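Long-range contact in DNA polymerase sliding clamp B (Sulfolobus tokodaii, PDB 3AIZ), which serves as one subunit of a ring that encircles DNA and tethers the replicative polymerase and other DNA-processing proteins to it: residues I2-S7 with E58-D63. Numbering follows the deposited sequence.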
# COMPACT_ATOMS: atom_id res chain seq x y z
N ILE A 2 -10.56 -0.25 44.46
CA ILE A 2 -11.38 -0.97 43.49
C ILE A 2 -10.52 -1.68 42.43
O ILE A 2 -9.59 -1.09 41.88
CB ILE A 2 -12.38 -0.04 42.78
CG1 ILE A 2 -13.26 0.66 43.81
CG2 ILE A 2 -13.22 -0.81 41.79
CD1 ILE A 2 -14.25 1.63 43.21
N LYS A 3 -10.84 -2.94 42.17
CA LYS A 3 -10.10 -3.74 41.21
C LYS A 3 -11.01 -4.79 40.58
O LYS A 3 -11.64 -5.58 41.28
CB LYS A 3 -8.91 -4.41 41.90
CG LYS A 3 -8.05 -5.28 41.00
CD LYS A 3 -6.92 -5.94 41.78
CE LYS A 3 -6.22 -7.02 40.97
NZ LYS A 3 -5.56 -6.47 39.75
N ALA A 4 -11.08 -4.80 39.25
CA ALA A 4 -11.96 -5.73 38.54
C ALA A 4 -11.31 -6.26 37.26
O ALA A 4 -10.50 -5.58 36.64
CB ALA A 4 -13.28 -5.05 38.22
N THR A 5 -11.69 -7.47 36.88
CA THR A 5 -11.14 -8.10 35.68
C THR A 5 -12.23 -8.57 34.72
O THR A 5 -13.14 -9.31 35.11
CB THR A 5 -10.24 -9.30 36.04
OG1 THR A 5 -9.07 -8.83 36.73
CG2 THR A 5 -9.81 -10.04 34.79
N TYR A 6 -12.13 -8.15 33.47
CA TYR A 6 -13.08 -8.54 32.44
C TYR A 6 -12.39 -9.46 31.43
O TYR A 6 -11.23 -9.24 31.08
CB TYR A 6 -13.66 -7.31 31.76
CG TYR A 6 -14.82 -7.62 30.84
CD1 TYR A 6 -16.10 -7.80 31.35
CD2 TYR A 6 -14.65 -7.72 29.47
CE1 TYR A 6 -17.17 -8.08 30.53
CE2 TYR A 6 -15.70 -8.00 28.64
CZ TYR A 6 -16.96 -8.18 29.17
OH TYR A 6 -18.02 -8.46 28.33
N SER A 7 -13.11 -10.47 30.96
CA SER A 7 -12.50 -11.55 30.18
C SER A 7 -12.32 -11.25 28.69
O SER A 7 -11.79 -12.08 27.95
CB SER A 7 -13.28 -12.85 30.35
OG SER A 7 -14.55 -12.76 29.73
N GLU A 58 -14.39 -10.99 37.21
CA GLU A 58 -13.59 -11.87 38.05
C GLU A 58 -12.63 -11.08 38.92
O GLU A 58 -12.31 -9.93 38.62
CB GLU A 58 -12.82 -12.88 37.20
CG GLU A 58 -13.69 -13.93 36.51
CD GLU A 58 -14.43 -13.38 35.31
OE1 GLU A 58 -13.84 -12.57 34.56
OE2 GLU A 58 -15.60 -13.77 35.10
N ASP A 59 -12.18 -11.70 40.01
CA ASP A 59 -11.23 -11.08 40.93
C ASP A 59 -11.65 -9.65 41.25
O ASP A 59 -10.84 -8.73 41.23
CB ASP A 59 -9.82 -11.10 40.32
CG ASP A 59 -8.73 -10.96 41.37
OD1 ASP A 59 -9.07 -10.86 42.57
OD2 ASP A 59 -7.54 -10.96 40.99
N TYR A 60 -12.94 -9.48 41.54
CA TYR A 60 -13.52 -8.16 41.72
C TYR A 60 -13.48 -7.72 43.18
O TYR A 60 -14.29 -8.16 44.00
CB TYR A 60 -14.96 -8.15 41.21
CG TYR A 60 -15.63 -6.80 41.21
CD1 TYR A 60 -14.87 -5.63 41.17
CD2 TYR A 60 -17.01 -6.68 41.22
CE1 TYR A 60 -15.48 -4.39 41.17
CE2 TYR A 60 -17.62 -5.45 41.22
CZ TYR A 60 -16.85 -4.31 41.19
OH TYR A 60 -17.46 -3.07 41.18
N THR A 61 -12.53 -6.85 43.51
CA THR A 61 -12.42 -6.30 44.85
C THR A 61 -12.97 -4.88 44.90
O THR A 61 -12.64 -4.05 44.06
CB THR A 61 -10.95 -6.28 45.34
OG1 THR A 61 -10.51 -7.62 45.57
CG2 THR A 61 -10.83 -5.49 46.63
N ILE A 62 -13.83 -4.62 45.88
CA ILE A 62 -14.42 -3.30 46.03
C ILE A 62 -14.82 -3.05 47.48
O ILE A 62 -15.63 -3.78 48.05
CB ILE A 62 -15.64 -3.11 45.11
CG1 ILE A 62 -16.32 -1.77 45.39
CG2 ILE A 62 -16.62 -4.26 45.28
CD1 ILE A 62 -17.53 -1.52 44.52
N ASP A 63 -14.24 -2.01 48.08
CA ASP A 63 -14.55 -1.66 49.46
C ASP A 63 -15.91 -0.98 49.57
O ASP A 63 -16.75 -1.39 50.36
CB ASP A 63 -13.44 -0.78 50.07
CG ASP A 63 -13.21 0.50 49.28
OD1 ASP A 63 -13.59 0.55 48.09
OD2 ASP A 63 -12.64 1.45 49.85
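The carbonyl oxygen of K3 accepts the T61 backbone N-H at 2.7 Å (N to O) and receives the CA-H of Y60. T61 O is gripped in the same way, by K3 N at 2.8 Å and by the CA-H of I2, so that K3 and T61 form an antiparallel hydrogen-bonded pair. The next such pair is T5 with E58, where E58 N reaches T5 O at 3.0 Å and the return bond from T5 N to E58 O is weak. Between the two pairs A4 stands alone on its strand while D59 and Y60 share the other: a beta bulge, illustrating how an extra residue is taken up between two pairs. D59, at phi 46° and psi 46°, takes the corner in the chain. In this N-terminal domain of the PCNA fold, segment 58-63 pairs with one edge of strand 3-6, whose other edge bonds to strand 88-93. On the face of I2 and A4, Y60 carries CG anti to its backbone N (chi1 -174°), and the ring meets A4 CB obliquely, Y60 CD1 being 3.4 Å from that methyl. I2 CG2 lies at the ring edge, 4.3 Å from Y60 CE1, while I62 CG2 sits over one face, toward the rim. F30 and I35 extend this apolar cluster, and Y60 OH is hydrogen-bonded to T31 O. On the side of K3, T5 and T61, the K3 and D59 side chains cross at a slant without a salt bridge, K3 NZ being 5.1 Å from D59 OD2.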